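Long-range contacts in virulent strain associated lipoprotein (Borreliella spielmanii A14S, PDB 6FZZ), which is an outer surface lipoprotein of the PFam54 family that, like its Lyme disease relative BBE31, may bind glutathione and aid colonization of the mammalian host: residues Ala52-Arg57 with Thr65-Ser70; Gly82-Met87 with Lys160-Leu165; Leu92-Glu97 with Gln164-Tyr169; Val105-Asn110 with Glu189-Ile194; Gly117-Thr122 with Lys150-Lys155. One frame throughout, in Å; residues are numbered along the deposited sequence.

Contact 1: Ala52-Arg57 with Thr65-Ser70; sequences AFKSLR and TVSDNS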
# COMPACT_ATOMS: atom_id res chain seq x y z
N ALA A 52 -11.50 -10.72 -3.96
CA ALA A 52 -10.93 -10.81 -2.62
C ALA A 52 -11.60 -9.92 -1.60
O ALA A 52 -11.70 -10.29 -0.37
CB ALA A 52 -9.44 -10.52 -2.72
N PHE A 53 -12.10 -8.76 -2.06
CA PHE A 53 -12.83 -7.85 -1.17
C PHE A 53 -14.00 -8.53 -0.45
O PHE A 53 -14.29 -8.24 0.72
CB PHE A 53 -13.31 -6.61 -1.92
CG PHE A 53 -12.21 -5.70 -2.39
CD1 PHE A 53 -11.05 -5.50 -1.63
CD2 PHE A 53 -12.38 -4.98 -3.56
CE1 PHE A 53 -10.05 -4.64 -2.06
CE2 PHE A 53 -11.41 -4.09 -4.00
CZ PHE A 53 -10.24 -3.92 -3.25
N LYS A 54 -14.66 -9.43 -1.16
CA LYS A 54 -15.86 -10.10 -0.61
C LYS A 54 -15.49 -11.10 0.47
O LYS A 54 -16.34 -11.48 1.23
CB LYS A 54 -16.67 -10.81 -1.69
CG LYS A 54 -17.34 -9.86 -2.63
CD LYS A 54 -17.98 -10.60 -3.78
CE LYS A 54 -18.48 -9.62 -4.84
NZ LYS A 54 -19.28 -10.35 -5.87
N SER A 55 -14.23 -11.49 0.58
CA SER A 55 -13.85 -12.43 1.59
C SER A 55 -13.10 -11.79 2.78
O SER A 55 -12.53 -12.47 3.62
CB SER A 55 -13.10 -13.60 0.93
OG SER A 55 -11.76 -13.41 1.18
N LEU A 56 -13.13 -10.47 2.84
CA LEU A 56 -12.56 -9.71 3.94
C LEU A 56 -13.75 -9.12 4.71
O LEU A 56 -14.45 -8.22 4.25
CB LEU A 56 -11.69 -8.59 3.37
CG LEU A 56 -10.32 -9.02 2.74
CD1 LEU A 56 -9.76 -7.85 1.92
CD2 LEU A 56 -9.34 -9.42 3.83
N ARG A 57 -14.01 -9.65 5.89
CA ARG A 57 -15.18 -9.23 6.66
C ARG A 57 -14.63 -8.61 7.95
O ARG A 57 -13.84 -9.23 8.71
CB ARG A 57 -16.14 -10.44 6.89
CG ARG A 57 -17.34 -10.03 7.74
CD ARG A 57 -18.37 -11.16 7.95
NE ARG A 57 -18.82 -11.64 6.65
CZ ARG A 57 -19.66 -11.01 5.84
NH1 ARG A 57 -20.23 -9.83 6.16
NH2 ARG A 57 -19.95 -11.60 4.71
N THR A 65 -18.43 -6.53 4.72
CA THR A 65 -17.19 -6.87 4.00
C THR A 65 -16.53 -5.61 3.41
O THR A 65 -17.15 -4.55 3.35
CB THR A 65 -17.36 -7.86 2.84
OG1 THR A 65 -18.11 -7.25 1.81
CG2 THR A 65 -18.02 -9.11 3.28
N VAL A 66 -15.26 -5.77 3.01
CA VAL A 66 -14.54 -4.69 2.35
C VAL A 66 -15.22 -4.40 1.01
O VAL A 66 -15.08 -3.29 0.43
CB VAL A 66 -13.04 -5.08 2.21
CG1 VAL A 66 -12.29 -4.19 1.20
CG2 VAL A 66 -12.40 -5.01 3.58
N SER A 67 -15.93 -5.39 0.45
CA SER A 67 -16.67 -5.16 -0.77
C SER A 67 -17.92 -4.23 -0.58
O SER A 67 -18.38 -3.58 -1.54
CB SER A 67 -17.15 -6.51 -1.39
OG SER A 67 -17.82 -6.17 -2.58
N ASP A 68 -18.47 -4.16 0.63
CA ASP A 68 -19.66 -3.38 0.92
C ASP A 68 -19.30 -1.92 0.96
O ASP A 68 -18.11 -1.55 1.08
CB ASP A 68 -20.28 -3.77 2.25
CG ASP A 68 -20.95 -5.12 2.22
OD1 ASP A 68 -21.72 -5.34 1.27
OD2 ASP A 68 -20.67 -5.98 3.09
N ASN A 69 -20.33 -1.09 0.90
CA ASN A 69 -20.12 0.32 0.76
C ASN A 69 -20.12 1.15 2.03
O ASN A 69 -20.56 2.30 2.05
CB ASN A 69 -21.04 0.88 -0.31
CG ASN A 69 -20.54 0.52 -1.71
OD1 ASN A 69 -19.33 0.49 -1.97
ND2 ASN A 69 -21.46 0.28 -2.61
N SER A 70 -19.52 0.63 3.10
CA SER A 70 -19.34 1.49 4.25
C SER A 70 -18.17 2.46 3.99
O SER A 70 -17.40 2.27 3.05
CB SER A 70 -19.06 0.62 5.46
OG SER A 70 -17.84 -0.06 5.29
O HOH W 1 -21.68 -8.09 4.19
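Val66 packs against Phe53 and Leu56 where the long loop between helix 15-41 and helix 71-83 doubles back, its two arms joined by a single beta bridge, Arg57 to Thr65, followed by a type I turn from Thr65 to Asp68. Followed outward, Val66 CB sits 3.7 Å from Phe53 O. Its two methyls then part: CG1, anti to the backbone N (chi1 165°), reaches Phe53 CD1 at 3.4 Å, while CG2 lies 3.7 Å from Leu56 CB. Val66 N donates to Leu56 O at 2.9 Å, and the weak bond from Ser67 N to Phe53 O adds a second backbone tie. Tyr76 of helix 71-83 touches both Leu56 and Val66 and joins the loop to that helix. Thr65 CG2 lies over one face of the Arg57 guanidinium, whose NH1 also bonds to Arg63 O. A water links the two segments there, accepting from Arg57 NH1 at 3.0 Å and donating to Asp68 OD2 at 2.6 Å.

Contact 2: Gly82-Met87 with Lys160-Leu165; sequences GILNDM and KTFKQL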
# COMPACT_ATOMS: atom_id res chain seq x y z
N GLY A 82 -4.08 1.86 -4.15
CA GLY A 82 -2.79 2.49 -3.94
C GLY A 82 -1.60 1.52 -3.96
O GLY A 82 -0.62 1.77 -4.64
N ILE A 83 -1.68 0.44 -3.19
CA ILE A 83 -0.59 -0.49 -3.05
C ILE A 83 -0.48 -1.34 -4.31
O ILE A 83 0.63 -1.75 -4.72
CB ILE A 83 -0.73 -1.38 -1.77
CG1 ILE A 83 0.59 -2.15 -1.50
CG2 ILE A 83 -1.84 -2.41 -1.85
CD1 ILE A 83 1.73 -1.28 -1.08
N LEU A 84 -1.60 -1.52 -5.01
CA LEU A 84 -1.56 -2.24 -6.31
C LEU A 84 -1.49 -1.27 -7.49
O LEU A 84 -1.97 -1.56 -8.58
CB LEU A 84 -2.77 -3.15 -6.43
CG LEU A 84 -2.96 -4.22 -5.32
CD1 LEU A 84 -4.17 -5.08 -5.66
CD2 LEU A 84 -1.69 -5.08 -5.21
N ASN A 85 -0.94 -0.10 -7.27
CA ASN A 85 -1.13 0.96 -8.26
C ASN A 85 -0.38 0.78 -9.58
O ASN A 85 -0.69 1.40 -10.59
CB ASN A 85 -0.89 2.31 -7.63
CG ASN A 85 0.58 2.63 -7.45
OD1 ASN A 85 1.40 1.79 -7.08
ND2 ASN A 85 0.90 3.89 -7.71
N ASP A 86 0.58 -0.13 -9.62
CA ASP A 86 1.21 -0.35 -10.89
C ASP A 86 0.50 -1.47 -11.68
O ASP A 86 1.09 -1.95 -12.64
CB ASP A 86 2.70 -0.66 -10.65
CG ASP A 86 3.58 -0.48 -11.91
OD1 ASP A 86 3.15 0.15 -12.93
OD2 ASP A 86 4.71 -1.04 -11.85
N MET A 87 -0.72 -1.89 -11.28
CA MET A 87 -1.48 -2.94 -12.03
C MET A 87 -2.65 -2.41 -12.84
O MET A 87 -3.33 -1.51 -12.39
CB MET A 87 -2.05 -3.96 -11.08
CG MET A 87 -0.98 -4.73 -10.35
SD MET A 87 -1.69 -6.01 -9.30
CE MET A 87 -0.26 -6.62 -8.42
N LYS A 160 6.66 -4.03 -6.06
CA LYS A 160 7.44 -4.91 -6.93
C LYS A 160 7.28 -6.39 -6.61
O LYS A 160 7.34 -7.26 -7.51
CB LYS A 160 8.91 -4.54 -6.93
CG LYS A 160 9.17 -3.15 -7.50
CD LYS A 160 10.66 -2.96 -7.76
CE LYS A 160 10.96 -1.53 -8.20
NZ LYS A 160 12.28 -1.13 -7.65
N THR A 161 7.14 -6.70 -5.34
CA THR A 161 6.95 -8.10 -4.95
C THR A 161 5.67 -8.64 -5.58
O THR A 161 5.67 -9.74 -6.10
CB THR A 161 6.94 -8.25 -3.40
OG1 THR A 161 8.20 -7.74 -2.92
CG2 THR A 161 6.77 -9.72 -2.93
N PHE A 162 4.60 -7.86 -5.55
CA PHE A 162 3.31 -8.27 -6.13
C PHE A 162 3.36 -8.37 -7.66
O PHE A 162 2.78 -9.31 -8.26
CB PHE A 162 2.23 -7.34 -5.71
CG PHE A 162 1.87 -7.43 -4.25
CD1 PHE A 162 2.21 -8.53 -3.46
CD2 PHE A 162 1.14 -6.41 -3.69
CE1 PHE A 162 1.79 -8.60 -2.11
CE2 PHE A 162 0.75 -6.44 -2.37
CZ PHE A 162 1.08 -7.54 -1.57
N LYS A 163 4.07 -7.43 -8.29
CA LYS A 163 4.27 -7.53 -9.77
C LYS A 163 5.04 -8.77 -10.18
O LYS A 163 4.64 -9.47 -11.11
CB LYS A 163 4.88 -6.26 -10.33
CG LYS A 163 3.96 -5.06 -10.12
CD LYS A 163 2.98 -4.93 -11.26
CE LYS A 163 3.71 -4.70 -12.59
NZ LYS A 163 2.80 -4.04 -13.54
N GLN A 164 6.11 -9.09 -9.45
CA GLN A 164 6.84 -10.32 -9.70
C GLN A 164 6.00 -11.59 -9.47
O GLN A 164 6.08 -12.56 -10.22
CB GLN A 164 8.09 -10.35 -8.83
CG GLN A 164 8.99 -11.54 -9.05
CD GLN A 164 9.72 -11.42 -10.40
OE1 GLN A 164 10.26 -10.37 -10.72
NE2 GLN A 164 9.69 -12.48 -11.19
N LEU A 165 5.19 -11.60 -8.43
CA LEU A 165 4.30 -12.73 -8.24
C LEU A 165 3.52 -12.98 -9.49
O LEU A 165 3.34 -14.14 -9.91
CB LEU A 165 3.34 -12.50 -7.06
CG LEU A 165 2.29 -13.61 -6.85
CD1 LEU A 165 2.91 -14.96 -6.59
CD2 LEU A 165 1.29 -13.21 -5.73
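Bends at chi2 and chi3 shape the chain of Lys163, whose NZ meets the turn Leu84-Met87, while chi1 of Phe162 (-70°) sets CG anti to its carbonyl carbon; the ring has Leu84 and Ile83 as neighbours. Lys163 NZ donates to Asp86 O at 2.8 Å, coming in tilted 34° from the carbonyl plane. Glu91 is the salt-bridge partner of the same ammonium group. The Asp86 carboxylate is a weaker one: Asp86 OD2 stands 3.9 Å from Lys163 NZ, a long salt bridge. Apart from this polar grip, the contact is apolar. Leu84 crosses Phe162 at about a right angle and sets CD2 3.5 Å from Phe162 CD2, and the extended chain of Met87 ends with CE 3.8 Å from Phe162 CB. Met87 also slides past Lys163 in the opposite direction, CG beside CD. Phe95, Ile190 and Ile194 place Phe162 in the core among helices 89-102 and 180-209, whereas Leu84, Met87 and the Lys163 bond hold the turn to helix 138-170. With Asp86 O and Glu91 beside it, the Lys163 ammonium is probably stabilised in its charged form, while the aliphatic part of the chain shares in the apolar packing.

Contact 3: Leu92-Glu97 with Gln164-Tyr169; sequences LKRFSE and QLLLDY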
# COMPACT_ATOMS: atom_id res chain seq x y z
N LEU A 92 -5.00 -6.65 -11.74
CA LEU A 92 -5.78 -6.61 -10.49
C LEU A 92 -6.61 -7.87 -10.29
O LEU A 92 -6.62 -8.46 -9.20
CB LEU A 92 -6.69 -5.36 -10.44
CG LEU A 92 -6.00 -4.01 -10.31
CD1 LEU A 92 -6.98 -2.84 -10.41
CD2 LEU A 92 -5.24 -3.91 -9.02
N LYS A 93 -7.34 -8.29 -11.33
CA LYS A 93 -8.23 -9.44 -11.19
C LYS A 93 -7.36 -10.69 -11.02
O LYS A 93 -7.65 -11.56 -10.24
CB LYS A 93 -9.15 -9.57 -12.45
CG LYS A 93 -9.89 -10.92 -12.49
CD LYS A 93 -10.35 -11.35 -13.88
CE LYS A 93 -11.01 -10.22 -14.66
NZ LYS A 93 -11.81 -10.74 -15.81
N ARG A 94 -6.29 -10.79 -11.77
CA ARG A 94 -5.42 -11.94 -11.68
C ARG A 94 -4.73 -12.01 -10.32
O ARG A 94 -4.62 -13.07 -9.76
CB ARG A 94 -4.39 -11.90 -12.80
CG ARG A 94 -3.29 -12.94 -12.76
CD ARG A 94 -3.70 -14.38 -12.50
NE ARG A 94 -4.68 -14.91 -13.45
CZ ARG A 94 -5.12 -16.16 -13.44
NH1 ARG A 94 -4.67 -17.03 -12.53
NH2 ARG A 94 -6.00 -16.57 -14.34
N PHE A 95 -4.25 -10.88 -9.81
CA PHE A 95 -3.70 -10.86 -8.47
C PHE A 95 -4.68 -11.44 -7.46
O PHE A 95 -4.34 -12.27 -6.61
CB PHE A 95 -3.31 -9.43 -8.06
CG PHE A 95 -2.62 -9.36 -6.72
CD1 PHE A 95 -1.29 -9.77 -6.57
CD2 PHE A 95 -3.29 -8.87 -5.60
CE1 PHE A 95 -0.69 -9.70 -5.31
CE2 PHE A 95 -2.68 -8.79 -4.37
CZ PHE A 95 -1.38 -9.17 -4.24
N SER A 96 -5.91 -10.96 -7.53
CA SER A 96 -6.94 -11.42 -6.59
C SER A 96 -7.14 -12.94 -6.70
O SER A 96 -7.24 -13.65 -5.68
CB SER A 96 -8.22 -10.62 -6.84
OG SER A 96 -9.32 -11.12 -6.16
N GLU A 97 -7.31 -13.41 -7.94
CA GLU A 97 -7.41 -14.83 -8.24
C GLU A 97 -6.28 -15.65 -7.61
O GLU A 97 -6.56 -16.68 -6.93
CB GLU A 97 -7.45 -15.06 -9.78
CG GLU A 97 -8.72 -14.46 -10.36
CD GLU A 97 -8.77 -14.55 -11.90
OE1 GLU A 97 -7.71 -14.83 -12.52
OE2 GLU A 97 -9.85 -14.32 -12.48
N GLN A 164 6.11 -9.09 -9.45
CA GLN A 164 6.84 -10.32 -9.70
C GLN A 164 6.00 -11.59 -9.47
O GLN A 164 6.08 -12.56 -10.22
CB GLN A 164 8.09 -10.35 -8.83
CG GLN A 164 8.99 -11.54 -9.05
CD GLN A 164 9.72 -11.42 -10.40
OE1 GLN A 164 10.26 -10.37 -10.72
NE2 GLN A 164 9.69 -12.48 -11.19
N LEU A 165 5.19 -11.60 -8.43
CA LEU A 165 4.30 -12.73 -8.24
C LEU A 165 3.52 -12.98 -9.49
O LEU A 165 3.34 -14.14 -9.91
CB LEU A 165 3.34 -12.50 -7.06
CG LEU A 165 2.29 -13.61 -6.85
CD1 LEU A 165 2.91 -14.96 -6.59
CD2 LEU A 165 1.29 -13.21 -5.73
N LEU A 166 2.95 -11.92 -10.06
CA LEU A 166 2.13 -12.12 -11.29
C LEU A 166 2.97 -12.75 -12.42
O LEU A 166 2.50 -13.62 -13.14
CB LEU A 166 1.55 -10.82 -11.81
CG LEU A 166 0.53 -10.18 -10.90
CD1 LEU A 166 0.18 -8.85 -11.53
CD2 LEU A 166 -0.68 -11.08 -10.80
N LEU A 167 4.23 -12.38 -12.52
CA LEU A 167 5.10 -12.96 -13.59
C LEU A 167 5.47 -14.39 -13.27
O LEU A 167 5.43 -15.25 -14.16
CB LEU A 167 6.37 -12.13 -13.75
CG LEU A 167 6.19 -10.62 -14.09
CD1 LEU A 167 7.53 -9.96 -14.43
CD2 LEU A 167 5.23 -10.38 -15.22
N ASP A 168 5.84 -14.65 -12.00
CA ASP A 168 6.21 -15.99 -11.56
C ASP A 168 5.12 -16.98 -11.73
O ASP A 168 5.37 -18.18 -12.02
CB ASP A 168 6.65 -16.01 -10.10
CG ASP A 168 8.01 -15.35 -9.93
OD1 ASP A 168 8.66 -15.18 -10.96
OD2 ASP A 168 8.41 -14.98 -8.82
N TYR A 169 3.90 -16.53 -11.44
CA TYR A 169 2.72 -17.36 -11.66
C TYR A 169 2.43 -17.73 -13.14
O TYR A 169 2.22 -18.91 -13.51
CB TYR A 169 1.51 -16.70 -11.04
CG TYR A 169 0.35 -17.62 -11.01
CD1 TYR A 169 0.22 -18.55 -10.01
CD2 TYR A 169 -0.64 -17.55 -11.99
CE1 TYR A 169 -0.87 -19.42 -10.01
CE2 TYR A 169 -1.70 -18.43 -12.00
CZ TYR A 169 -1.80 -19.37 -11.01
OH TYR A 169 -2.88 -20.22 -10.97
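The guanidinium of Arg94 and the phenol ring of Tyr169 meet with their planes 26° apart, Arg94 NH1 lying 3.3 Å from Tyr169 CE2 in an oblique approach, at a crossing of two helices of the all-helical fold, 89-102 and 138-170. Glu97 CD lies over one face of the guanidinium, offset toward its rim; Glu97 OE1 is 3.0 Å from Arg94 NH2, but well out of the plane, so this salt bridge within the helix rests on charge and not on a directed N-H. The other flat group, the Phe95 ring, has Leu166 CD2 near its plane at the edge and Leu165 CD2 obliquely placed, 4.1 Å from CE1. The helical segments cross at 74°, their axes 10.3 Å apart at closest approach. Ile98 of helix 89-102 touches both Leu166 and Tyr169 and extends the interface by a turn, while Leu183 of helix 180-209 packs on Tyr169. The methyl Leu166 CD2 fits against the helix surface, 3.8 Å from Arg94 CG and 3.7 Å from Phe95 N.

Contact 4: Val105-Asn110 with Glu189-Ile194; sequences VEDIFN and EIVKQI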
# COMPACT_ATOMS: atom_id res chain seq x y z
N VAL A 105 -6.10 -14.45 1.57
CA VAL A 105 -6.66 -13.12 1.34
C VAL A 105 -6.39 -12.20 2.53
O VAL A 105 -5.89 -11.07 2.38
CB VAL A 105 -8.14 -13.17 0.98
CG1 VAL A 105 -8.73 -11.74 0.93
CG2 VAL A 105 -8.33 -13.83 -0.39
N GLU A 106 -6.70 -12.69 3.72
CA GLU A 106 -6.56 -11.87 4.93
C GLU A 106 -5.18 -11.39 5.21
O GLU A 106 -4.97 -10.19 5.44
CB GLU A 106 -7.10 -12.62 6.16
CG GLU A 106 -8.61 -12.72 6.12
CD GLU A 106 -9.17 -13.42 7.37
OE1 GLU A 106 -8.37 -13.79 8.29
OE2 GLU A 106 -10.41 -13.56 7.44
N ASP A 107 -4.20 -12.28 5.17
CA ASP A 107 -2.86 -11.93 5.61
C ASP A 107 -2.18 -11.06 4.53
O ASP A 107 -1.41 -10.19 4.86
CB ASP A 107 -2.00 -13.20 5.87
CG ASP A 107 -2.27 -13.81 7.26
OD1 ASP A 107 -3.24 -13.40 7.90
OD2 ASP A 107 -1.55 -14.71 7.73
N ILE A 108 -2.41 -11.36 3.25
CA ILE A 108 -1.83 -10.53 2.17
C ILE A 108 -2.49 -9.13 2.17
O ILE A 108 -1.76 -8.09 2.10
CB ILE A 108 -2.07 -11.19 0.77
CG1 ILE A 108 -1.18 -12.39 0.60
CG2 ILE A 108 -1.87 -10.21 -0.37
CD1 ILE A 108 0.30 -12.08 0.33
N PHE A 109 -3.83 -9.08 2.17
CA PHE A 109 -4.52 -7.81 1.98
C PHE A 109 -4.43 -6.96 3.25
O PHE A 109 -4.09 -5.77 3.18
CB PHE A 109 -5.97 -7.97 1.48
CG PHE A 109 -6.06 -8.22 -0.01
CD1 PHE A 109 -5.91 -9.51 -0.53
CD2 PHE A 109 -6.30 -7.17 -0.88
CE1 PHE A 109 -5.97 -9.73 -1.89
CE2 PHE A 109 -6.39 -7.40 -2.24
CZ PHE A 109 -6.19 -8.67 -2.74
N ASN A 110 -4.67 -7.54 4.41
CA ASN A 110 -4.64 -6.70 5.62
C ASN A 110 -3.24 -6.10 5.88
O ASN A 110 -3.11 -4.94 6.36
CB ASN A 110 -5.12 -7.48 6.86
CG ASN A 110 -6.62 -7.77 6.85
OD1 ASN A 110 -7.44 -7.14 6.16
ND2 ASN A 110 -7.01 -8.73 7.72
N GLU A 189 5.71 -16.91 2.30
CA GLU A 189 6.96 -16.15 2.30
C GLU A 189 6.73 -14.68 1.94
O GLU A 189 7.42 -13.81 2.45
CB GLU A 189 7.98 -16.67 1.27
CG GLU A 189 8.90 -17.81 1.64
CD GLU A 189 9.43 -17.73 3.06
OE1 GLU A 189 9.89 -16.64 3.50
OE2 GLU A 189 9.37 -18.78 3.73
N ILE A 190 5.82 -14.42 0.98
CA ILE A 190 5.45 -13.03 0.67
C ILE A 190 4.80 -12.37 1.88
O ILE A 190 5.15 -11.20 2.21
CB ILE A 190 4.61 -12.96 -0.60
CG1 ILE A 190 5.45 -13.42 -1.78
CG2 ILE A 190 4.11 -11.55 -0.86
CD1 ILE A 190 4.68 -13.54 -3.09
N VAL A 191 3.92 -13.11 2.57
CA VAL A 191 3.26 -12.58 3.75
C VAL A 191 4.32 -12.17 4.77
O VAL A 191 4.31 -11.06 5.28
CB VAL A 191 2.23 -13.54 4.36
CG1 VAL A 191 1.74 -13.07 5.73
CG2 VAL A 191 1.05 -13.63 3.46
N LYS A 192 5.28 -13.04 4.99
CA LYS A 192 6.43 -12.71 5.84
C LYS A 192 7.19 -11.42 5.45
O LYS A 192 7.40 -10.56 6.29
CB LYS A 192 7.40 -13.89 5.91
CG LYS A 192 8.10 -14.00 7.27
CD LYS A 192 7.17 -13.87 8.46
CE LYS A 192 7.93 -13.89 9.79
NZ LYS A 192 8.74 -12.65 10.04
N GLN A 193 7.56 -11.29 4.19
CA GLN A 193 8.14 -10.08 3.68
C GLN A 193 7.25 -8.82 3.80
O GLN A 193 7.77 -7.76 4.16
CB GLN A 193 8.61 -10.28 2.25
CG GLN A 193 9.84 -11.17 2.15
CD GLN A 193 11.11 -10.51 2.72
OE1 GLN A 193 11.13 -10.02 3.86
NE2 GLN A 193 12.19 -10.52 1.93
N ILE A 194 5.95 -8.94 3.55
CA ILE A 194 5.06 -7.77 3.60
C ILE A 194 5.01 -7.36 5.02
O ILE A 194 4.96 -6.18 5.29
CB ILE A 194 3.60 -8.00 3.18
CG1 ILE A 194 3.46 -8.44 1.76
CG2 ILE A 194 2.77 -6.69 3.25
CD1 ILE A 194 2.03 -8.86 1.57
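Ile108 CD1 is the meeting point of this contact: it lies 3.6 Å from Val191 CG2, 3.9 Å from Ile194 CD1 and 4.0 Å from Ile190 CG2. In Ile108, chi1 sets CG1 anti to the carbonyl carbon, and chi2 (-75°) places CD1 among the three; the side chain crosses that of Ile194 at about a right angle. Val191 CG1 rests 3.7 Å from Asp107 CB. The short segments of helix 105-126 and helix 180-209, the latter predicted to form coiled coil, run in the same general direction, 31° apart, with axes 9.5 Å apart at closest approach. Further out, Phe95 and Ile99 of helix 89-102 pack on Ile108, and Ile158 of helix 138-170 touches Ile194, so four helices converge on this cluster. No hydrogen bond joins the two segments; their association therefore rests on van der Waals packing of apolar groups, chiefly branched aliphatic side chains.

Contact 5: Gly117-Thr122 with Lys150-Lys155; sequences GNIDYT and KLLSTK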
# COMPACT_ATOMS: atom_id res chain seq x y z
N GLY A 117 -1.75 2.32 4.44
CA GLY A 117 -2.44 3.22 5.31
C GLY A 117 -1.44 4.05 6.09
O GLY A 117 -1.74 5.17 6.45
N ASN A 118 -0.25 3.53 6.35
CA ASN A 118 0.74 4.29 7.09
C ASN A 118 1.30 5.37 6.20
O ASN A 118 1.64 6.46 6.64
CB ASN A 118 1.85 3.39 7.66
CG ASN A 118 1.37 2.53 8.82
OD1 ASN A 118 0.41 2.91 9.50
ND2 ASN A 118 2.04 1.38 9.06
N ILE A 119 1.50 5.03 4.94
CA ILE A 119 1.93 6.02 3.94
C ILE A 119 0.89 7.12 3.76
O ILE A 119 1.22 8.30 3.75
CB ILE A 119 2.27 5.34 2.60
CG1 ILE A 119 3.58 4.60 2.79
CG2 ILE A 119 2.40 6.38 1.48
CD1 ILE A 119 3.94 3.64 1.71
N ASP A 120 -0.34 6.72 3.57
CA ASP A 120 -1.48 7.67 3.38
C ASP A 120 -1.59 8.64 4.54
O ASP A 120 -1.73 9.86 4.35
CB ASP A 120 -2.77 6.88 3.27
CG ASP A 120 -3.92 7.75 2.77
OD1 ASP A 120 -3.90 8.18 1.61
OD2 ASP A 120 -4.74 8.11 3.59
N TYR A 121 -1.53 8.11 5.77
CA TYR A 121 -1.60 8.91 6.98
C TYR A 121 -0.47 9.89 7.06
O TYR A 121 -0.64 11.04 7.43
CB TYR A 121 -1.65 8.02 8.23
CG TYR A 121 -1.96 8.78 9.50
CD1 TYR A 121 -3.26 8.97 9.91
CD2 TYR A 121 -0.95 9.28 10.28
CE1 TYR A 121 -3.57 9.67 11.09
CE2 TYR A 121 -1.20 10.01 11.45
CZ TYR A 121 -2.53 10.19 11.88
OH TYR A 121 -2.80 10.89 13.09
N THR A 122 0.74 9.42 6.73
CA THR A 122 1.86 10.30 6.74
C THR A 122 1.68 11.43 5.70
O THR A 122 2.02 12.57 5.99
CB THR A 122 3.18 9.51 6.51
OG1 THR A 122 3.28 8.48 7.52
CG2 THR A 122 4.38 10.43 6.65
N LYS A 150 12.52 6.60 2.82
CA LYS A 150 12.50 5.21 3.29
C LYS A 150 11.05 4.69 3.36
O LYS A 150 10.76 3.55 2.89
CB LYS A 150 13.16 5.09 4.66
CG LYS A 150 14.69 5.19 4.62
CD LYS A 150 15.33 4.70 5.91
CE LYS A 150 15.27 5.76 7.00
NZ LYS A 150 15.91 5.38 8.32
N LEU A 151 10.13 5.50 3.91
CA LEU A 151 8.69 5.09 3.96
C LEU A 151 8.13 4.78 2.57
O LEU A 151 7.55 3.70 2.37
CB LEU A 151 7.84 6.18 4.65
CG LEU A 151 6.34 5.94 4.80
CD1 LEU A 151 6.12 4.66 5.60
CD2 LEU A 151 5.76 7.15 5.50
N LEU A 152 8.40 5.65 1.57
CA LEU A 152 7.95 5.44 0.22
C LEU A 152 8.59 4.18 -0.40
O LEU A 152 7.93 3.42 -1.13
CB LEU A 152 8.19 6.69 -0.66
CG LEU A 152 7.45 7.98 -0.30
CD1 LEU A 152 7.83 9.14 -1.22
CD2 LEU A 152 5.93 7.77 -0.33
N SER A 153 9.87 3.92 -0.10
CA SER A 153 10.50 2.67 -0.57
C SER A 153 9.84 1.40 -0.07
O SER A 153 9.88 0.42 -0.78
CB SER A 153 12.01 2.57 -0.14
OG SER A 153 12.59 3.77 -0.51
N THR A 154 9.33 1.39 1.17
CA THR A 154 8.65 0.16 1.69
C THR A 154 7.54 -0.20 0.76
O THR A 154 7.36 -1.35 0.40
CB THR A 154 8.18 0.26 3.16
OG1 THR A 154 7.11 1.24 3.33
CG2 THR A 154 9.42 0.61 4.07
N LYS A 155 6.78 0.81 0.36
CA LYS A 155 5.66 0.57 -0.52
C LYS A 155 6.12 0.06 -1.85
O LYS A 155 5.51 -0.87 -2.40
CB LYS A 155 4.85 1.86 -0.67
CG LYS A 155 4.04 1.90 -1.95
CD LYS A 155 3.11 3.10 -2.01
CE LYS A 155 2.23 2.89 -3.27
NZ LYS A 155 1.12 3.81 -3.27
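Ile119 enters helix 138-170 as a knob into a hole lined by Leu151, Leu152, Thr154 and Lys155, a packing mode best known from coiled coils and here joining two helices of the bundle, 105-126 and 138-170. Their short segments run roughly antiparallel, 146° between N-to-C directions, with axes 10.0 Å apart at closest approach. Within the hole, Ile119 and Leu151 slide past each other in opposite directions, CG1 of Ile119 resting 3.7 Å from Leu151 CG. The other branch of the knob, Ile119 CG2, faces Leu152 CD2 at 4.2 Å. Thr122, a turn further on, meets Leu151 tip to tip. Both threonines turn their hydroxyls back to their own helix: Thr154 OG1 donates to Leu151 O at 2.7 Å in the carbonyl plane, on a lone pair, and no hydrogen bond joins the two segments. Lys155 runs extended beyond CG, and its ammonium forms a salt bridge with Glu116 and hydrogen bonds to Gly82 O and Tyr36 OH. The Asn118 side chain hydrogen-bonds Lys205 and Ser201 of helix 180-209. Thr122 OG1 donates to Asn118 O at 2.7 Å, a carbonyl that also accepts from Thr122 N; Leu151 CD2 packs 3.5 Å from the same OG1.

How the contacts relate
Contact 1 comes first along the chain and closes before the others open; its centre lies about 17 Å from the centre of the chain, in the loop before helix 71-83. Contacts 2, 3 and 5 all use helix 138-170, where contacts 2 and 3 end on the same part, centres about 9 Å apart. Contact 4 shares helix 105-126 with contact 5, alternates in sequence with contacts 2 and 3, and touches contact 2, centres about 13 Å apart. Contact 5 falls within the sequence span of contacts 2, 3 and 4, its centre about 23 Å from that of contact 3. Contacts 2 to 5 thus interlock distant segments into one helical core, and contact 1 adds the folded loop beside it, touching contact 4 through Leu56 and Val105.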